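Local coordinates for GDSL-like protein (Roseburia intestinalis L1-82, PDB 6HFZ) that is a two-domain esterase of the GDSL (SGNH hydrolase) family that removes acetyl groups from acetylated mannans, probably helping a gut bacterium to use them, at residues A[275-289]-A[336-350]. Residues are numbered along the deposited sequence; the frame is centred on the assembly and turned at random.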
loop_
_atom_site.group_PDB
_atom_site.type_symbol
_atom_site.label_atom_id
_atom_site.label_comp_id
_atom_site.label_asym_id
_atom_site.label_seq_id
_atom_site.Cartn_x
_atom_site.Cartn_y
_atom_site.Cartn_z
ATOM N N LYS A 275 -4.396 -28.171 -11.737
ATOM C CA LYS A 275 -3.889 -29.133 -12.747
ATOM C C LYS A 275 -3.061 -28.473 -13.849
ATOM O O LYS A 275 -3.419 -27.436 -14.381
ATOM C CB LYS A 275 -5.055 -29.869 -13.377
ATOM C CG LYS A 275 -5.766 -30.757 -12.378
ATOM C CD LYS A 275 -6.863 -31.527 -13.011
ATOM C CE LYS A 275 -7.648 -32.334 -11.989
ATOM N NZ LYS A 275 -8.815 -32.972 -12.637
ATOM N N LYS A 276 -1.972 -29.158 -14.215
ATOM C CA LYS A 276 -1.136 -28.725 -15.348
ATOM C C LYS A 276 -2.020 -28.443 -16.558
ATOM O O LYS A 276 -2.942 -29.195 -16.874
ATOM C CB LYS A 276 -0.050 -29.764 -15.663
ATOM C CG LYS A 276 0.959 -29.285 -16.710
ATOM C CD LYS A 276 2.211 -30.125 -16.796
ATOM C CE LYS A 276 3.073 -29.732 -17.976
ATOM N NZ LYS A 276 4.344 -30.485 -17.980
ATOM N N GLY A 277 -1.799 -27.287 -17.210
ATOM C CA GLY A 277 -2.541 -26.909 -18.381
ATOM C C GLY A 277 -3.796 -26.096 -18.127
ATOM O O GLY A 277 -4.412 -25.589 -19.036
ATOM N N ASP A 278 -4.236 -25.986 -16.864
ATOM C CA ASP A 278 -5.344 -25.096 -16.538
ATOM C C ASP A 278 -4.956 -23.665 -16.943
ATOM O O ASP A 278 -3.877 -23.226 -16.624
ATOM C CB ASP A 278 -5.631 -25.126 -15.032
ATOM C CG ASP A 278 -6.323 -26.392 -14.532
ATOM O OD1 ASP A 278 -6.791 -27.188 -15.398
ATOM O OD2 ASP A 278 -6.433 -26.567 -13.278
ATOM N N SER A 279 -5.863 -22.929 -17.577
ATOM C CA SER A 279 -5.549 -21.591 -18.089
ATOM C C SER A 279 -6.766 -20.675 -17.965
ATOM O O SER A 279 -7.921 -21.104 -17.674
ATOM C CB SER A 279 -5.048 -21.627 -19.500
ATOM O OG SER A 279 -5.931 -22.349 -20.319
ATOM N N ILE A 280 -6.502 -19.394 -18.216
ATOM C CA ILE A 280 -7.474 -18.329 -18.192
ATOM C C ILE A 280 -6.974 -17.229 -19.133
ATOM O O ILE A 280 -5.768 -17.047 -19.242
ATOM C CB ILE A 280 -7.658 -17.830 -16.745
ATOM C CG1 ILE A 280 -8.713 -16.720 -16.656
ATOM C CG2 ILE A 280 -6.312 -17.395 -16.169
ATOM C CD1 ILE A 280 -8.962 -16.244 -15.206
ATOM N N THR A 281 -7.892 -16.578 -19.831
ATOM C CA THR A 281 -7.576 -15.469 -20.745
ATOM C C THR A 281 -8.412 -14.252 -20.327
ATOM O O THR A 281 -9.601 -14.362 -19.902
ATOM C CB THR A 281 -7.803 -15.844 -22.218
ATOM O OG1 THR A 281 -9.187 -16.156 -22.358
ATOM C CG2 THR A 281 -6.962 -17.017 -22.659
ATOM N N LEU A 282 -7.754 -13.090 -20.370
ATOM C CA LEU A 282 -8.303 -11.817 -20.005
ATOM C C LEU A 282 -7.928 -10.802 -21.074
ATOM O O LEU A 282 -6.806 -10.829 -21.552
ATOM C CB LEU A 282 -7.683 -11.321 -18.690
ATOM C CG LEU A 282 -7.748 -12.249 -17.488
ATOM C CD1 LEU A 282 -6.520 -13.114 -17.347
ATOM C CD2 LEU A 282 -7.982 -11.438 -16.213
ATOM N N ASP A 283 -8.843 -9.863 -21.324
ATOM C CA ASP A 283 -8.600 -8.631 -22.035
ATOM C C ASP A 283 -8.272 -7.532 -21.016
ATOM O O ASP A 283 -9.065 -7.270 -20.124
ATOM C CB ASP A 283 -9.846 -8.184 -22.811
ATOM C CG ASP A 283 -10.245 -9.095 -23.967
ATOM O OD1 ASP A 283 -9.387 -9.869 -24.428
ATOM O OD2 ASP A 283 -11.420 -9.013 -24.396
ATOM N N VAL A 284 -7.095 -6.910 -21.161
ATOM C CA VAL A 284 -6.622 -5.920 -20.194
ATOM C C VAL A 284 -6.080 -4.702 -20.943
ATOM O O VAL A 284 -5.026 -4.792 -21.571
ATOM C CB VAL A 284 -5.562 -6.502 -19.246
ATOM C CG1 VAL A 284 -5.166 -5.450 -18.206
ATOM C CG2 VAL A 284 -6.029 -7.816 -18.584
ATOM N N GLU A 285 -6.786 -3.577 -20.801
ATOM C CA GLU A 285 -6.418 -2.298 -21.400
ATOM C C GLU A 285 -5.382 -1.563 -20.524
ATOM O O GLU A 285 -5.508 -1.489 -19.284
ATOM C CB GLU A 285 -7.650 -1.413 -21.591
ATOM C CG GLU A 285 -7.403 -0.249 -22.538
ATOM C CD GLU A 285 -8.641 0.492 -23.051
ATOM O OE1 GLU A 285 -8.468 1.419 -23.858
ATOM O OE2 GLU A 285 -9.771 0.141 -22.659
ATOM N N GLY A 286 -4.378 -0.995 -21.188
ATOM C CA GLY A 286 -3.402 -0.096 -20.574
ATOM C C GLY A 286 -2.060 -0.167 -21.281
ATOM O O GLY A 286 -1.883 -0.953 -22.191
ATOM N N CYS A 287 -1.097 0.639 -20.815
ATOM C CA CYS A 287 0.289 0.527 -21.247
ATOM C C CYS A 287 1.116 -0.309 -20.275
ATOM O O CYS A 287 2.240 -0.714 -20.639
ATOM C CB CYS A 287 0.948 1.886 -21.451
ATOM S SG CYS A 287 1.038 2.914 -19.965
ATOM N N ASN A 288 0.607 -0.523 -19.052
ATOM C CA ASN A 288 1.281 -1.380 -18.060
ATOM C C ASN A 288 0.366 -2.562 -17.720
ATOM O O ASN A 288 -0.836 -2.380 -17.640
ATOM C CB ASN A 288 1.619 -0.640 -16.751
ATOM C CG ASN A 288 2.360 0.667 -16.950
ATOM O OD1 ASN A 288 3.194 0.768 -17.843
ATOM N ND2 ASN A 288 2.024 1.687 -16.168
ATOM N N ILE A 289 0.975 -3.721 -17.478
ATOM C CA ILE A 289 0.293 -4.914 -16.996
ATOM C C ILE A 289 1.065 -5.479 -15.815
ATOM O O ILE A 289 2.255 -5.728 -15.907
ATOM C CB ILE A 289 0.165 -5.969 -18.092
ATOM C CG1 ILE A 289 -0.504 -5.414 -19.357
ATOM C CG2 ILE A 289 -0.539 -7.190 -17.539
ATOM C CD1 ILE A 289 -1.946 -5.117 -19.184
ATOM N N LEU A 336 4.516 -5.973 -18.060
ATOM C CA LEU A 336 4.687 -5.002 -19.135
ATOM C C LEU A 336 4.734 -3.621 -18.489
ATOM O O LEU A 336 3.827 -3.300 -17.719
ATOM C CB LEU A 336 3.500 -5.038 -20.103
ATOM C CG LEU A 336 3.600 -4.084 -21.299
ATOM C CD1 LEU A 336 4.796 -4.462 -22.184
ATOM C CD2 LEU A 336 2.319 -4.057 -22.107
ATOM N N GLU A 337 5.734 -2.811 -18.852
ATOM C CA GLU A 337 5.776 -1.433 -18.391
ATOM C C GLU A 337 6.114 -0.481 -19.558
ATOM O O GLU A 337 7.059 -0.718 -20.320
ATOM C CB GLU A 337 6.789 -1.283 -17.261
ATOM C CG GLU A 337 6.757 0.106 -16.645
ATOM C CD GLU A 337 7.548 0.267 -15.359
ATOM O OE1 GLU A 337 8.780 0.071 -15.383
ATOM O OE2 GLU A 337 6.924 0.627 -14.344
ATOM N N HIS A 338 5.322 0.589 -19.654
ATOM C CA HIS A 338 5.450 1.662 -20.614
ATOM C C HIS A 338 5.384 1.097 -22.043
ATOM O O HIS A 338 6.129 1.539 -22.908
ATOM C CB HIS A 338 6.710 2.480 -20.361
ATOM C CG HIS A 338 6.780 3.126 -19.022
ATOM N ND1 HIS A 338 7.976 3.527 -18.479
ATOM C CD2 HIS A 338 5.810 3.451 -18.138
ATOM C CE1 HIS A 338 7.755 4.056 -17.285
ATOM N NE2 HIS A 338 6.421 4.013 -17.053
ATOM N N GLY A 339 4.484 0.129 -22.246
ATOM C CA GLY A 339 4.201 -0.479 -23.522
ATOM C C GLY A 339 3.183 0.320 -24.305
ATOM O O GLY A 339 2.906 1.453 -24.007
ATOM N N GLU A 340 2.636 -0.318 -25.337
ATOM C CA GLU A 340 1.634 0.285 -26.151
ATOM C C GLU A 340 0.339 0.249 -25.351
ATOM O O GLU A 340 0.018 -0.765 -24.695
ATOM C CB GLU A 340 1.508 -0.466 -27.476
ATOM C CG GLU A 340 0.386 0.014 -28.362
ATOM C CD GLU A 340 0.354 -0.667 -29.719
ATOM O OE1 GLU A 340 -0.034 0.018 -30.681
ATOM O OE2 GLU A 340 0.729 -1.890 -29.809
ATOM N N ASN A 341 -0.355 1.376 -25.376
ATOM C CA ASN A 341 -1.629 1.514 -24.728
ATOM C C ASN A 341 -2.732 0.982 -25.663
ATOM O O ASN A 341 -3.137 1.642 -26.603
ATOM C CB ASN A 341 -1.884 2.962 -24.317
ATOM C CG ASN A 341 -2.927 3.051 -23.229
ATOM O OD1 ASN A 341 -3.813 2.196 -23.124
ATOM N ND2 ASN A 341 -2.772 4.041 -22.371
ATOM N N LYS A 342 -3.214 -0.223 -25.361
ATOM C CA LYS A 342 -4.211 -0.918 -26.149
ATOM C C LYS A 342 -4.835 -2.015 -25.284
ATOM O O LYS A 342 -4.413 -2.244 -24.146
ATOM C CB LYS A 342 -3.560 -1.498 -27.411
ATOM C CG LYS A 342 -2.509 -2.571 -27.184
ATOM C CD LYS A 342 -2.130 -3.346 -28.448
ATOM C CE LYS A 342 -1.029 -4.346 -28.177
ATOM N NZ LYS A 342 -0.964 -5.405 -29.216
ATOM N N VAL A 343 -5.852 -2.688 -25.818
ATOM C CA VAL A 343 -6.403 -3.852 -25.148
ATOM C C VAL A 343 -5.444 -5.030 -25.358
ATOM O O VAL A 343 -5.351 -5.560 -26.443
ATOM C CB VAL A 343 -7.839 -4.170 -25.615
ATOM C CG1 VAL A 343 -7.917 -4.521 -27.094
ATOM C CG2 VAL A 343 -8.438 -5.300 -24.801
ATOM N N HIS A 344 -4.709 -5.425 -24.318
ATOM C CA HIS A 344 -3.773 -6.539 -24.356
ATOM C C HIS A 344 -4.508 -7.855 -24.082
ATOM O O HIS A 344 -5.387 -7.884 -23.244
ATOM C CB HIS A 344 -2.648 -6.348 -23.326
ATOM C CG HIS A 344 -1.828 -5.130 -23.614
ATOM N ND1 HIS A 344 -0.780 -5.169 -24.510
ATOM C CD2 HIS A 344 -1.924 -3.849 -23.187
ATOM C CE1 HIS A 344 -0.247 -3.965 -24.614
ATOM N NE2 HIS A 344 -0.916 -3.134 -23.781
ATOM N N LYS A 345 -4.075 -8.931 -24.737
ATOM C CA LYS A 345 -4.547 -10.241 -24.393
ATOM C C LYS A 345 -3.572 -10.804 -23.360
ATOM O O LYS A 345 -2.346 -10.721 -23.514
ATOM C CB LYS A 345 -4.701 -11.131 -25.630
ATOM C CG LYS A 345 -4.936 -12.598 -25.310
ATOM C CD LYS A 345 -5.324 -13.444 -26.516
ATOM C CE LYS A 345 -5.535 -14.909 -26.181
ATOM N NZ LYS A 345 -4.293 -15.561 -25.701
ATOM N N VAL A 346 -4.137 -11.338 -22.277
ATOM C CA VAL A 346 -3.341 -11.891 -21.236
ATOM C C VAL A 346 -3.792 -13.325 -20.975
ATOM O O VAL A 346 -4.974 -13.602 -20.819
ATOM C CB VAL A 346 -3.424 -11.031 -19.960
ATOM C CG1 VAL A 346 -2.533 -11.616 -18.878
ATOM C CG2 VAL A 346 -3.089 -9.581 -20.246
ATOM N N GLU A 347 -2.829 -14.215 -20.835
ATOM C CA GLU A 347 -3.126 -15.577 -20.549
ATOM C C GLU A 347 -2.256 -16.021 -19.376
ATOM O O GLU A 347 -1.074 -15.737 -19.346
ATOM C CB GLU A 347 -2.891 -16.418 -21.814
ATOM C CG GLU A 347 -3.079 -17.905 -21.568
ATOM C CD GLU A 347 -3.029 -18.801 -22.797
ATOM O OE1 GLU A 347 -2.269 -18.480 -23.763
ATOM O OE2 GLU A 347 -3.759 -19.828 -22.784
ATOM N N VAL A 348 -2.860 -16.750 -18.435
ATOM C CA VAL A 348 -2.121 -17.409 -17.380
ATOM C C VAL A 348 -2.418 -18.915 -17.490
ATOM O O VAL A 348 -3.567 -19.276 -17.635
ATOM C CB VAL A 348 -2.530 -16.840 -16.008
ATOM C CG1 VAL A 348 -1.780 -17.528 -14.884
ATOM C CG2 VAL A 348 -2.329 -15.326 -15.960
ATOM N N ARG A 349 -1.376 -19.744 -17.428
ATOM C CA ARG A 349 -1.478 -21.201 -17.592
ATOM C C ARG A 349 -0.628 -21.880 -16.525
ATOM O O ARG A 349 0.492 -21.488 -16.315
ATOM C CB ARG A 349 -0.891 -21.605 -18.959
ATOM C CG ARG A 349 -1.106 -23.065 -19.341
ATOM C CD ARG A 349 -0.697 -23.342 -20.813
ATOM N NE ARG A 349 -0.865 -24.774 -21.142
ATOM C CZ ARG A 349 -1.959 -25.288 -21.708
ATOM N NH1 ARG A 349 -2.924 -24.491 -22.119
ATOM N NH2 ARG A 349 -2.074 -26.592 -21.897
ATOM N N LEU A 350 -1.101 -22.992 -15.953
ATOM C CA LEU A 350 -0.274 -23.752 -15.031
ATOM C C LEU A 350 0.711 -24.626 -15.814
ATOM O O LEU A 350 0.296 -25.286 -16.773
ATOM C CB LEU A 350 -1.191 -24.607 -14.153
ATOM C CG LEU A 350 -1.414 -24.106 -12.725
ATOM C CD1 LEU A 350 -1.833 -22.669 -12.654
ATOM C CD2 LEU A 350 -2.388 -24.979 -11.960
#
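Val-284 and Val-346 meet through their CG2 methyls, 3.8 Å apart, on the packed face of two antiparallel strands. Ile-280 runs alongside Val-348, its CG2 3.8 Å from Val-348 CB; strand 303-308 and Trp-271 add cover, so branched aliphatics suit these sites. The other face, with Thr-281, Glu-347, Glu-285, Lys-345 and Arg-349, is looser and more solvent-accessible; polar chains can leave their ends in water there. Both strands belong to an antiparallel sheet of the beta-rich second domain, and past Gly-286 a classic beta bulge at Cys-287 and Asn-288, opposite Ser-369, carries the chain into a second sheet. There Asn-288 OD1 accepts the backbone N-H of His-338, N to OD1 2.8 Å and almost straight (179°). The His-344 ring lies between Leu-336 CD2 and Lys-342 CG; with CG anti to the carbonyl carbon (chi1 -63°), its NE2 reaches Glu-340 O at 2.7 Å and, weakly, Gly-286 O at 2.9 Å. Asp-309 OD2 hydrogen-bonds His-344 ND1, and bonds at both nitrogens fix the ring's rotation. A leucine in place of His-344 would probably leave Glu-340 O without the ring N-H, cost Asp-309 a partner and free the loop around Glu-340. Glycine suits Gly-286: at phi 151° a CB would press against Glu-285 O.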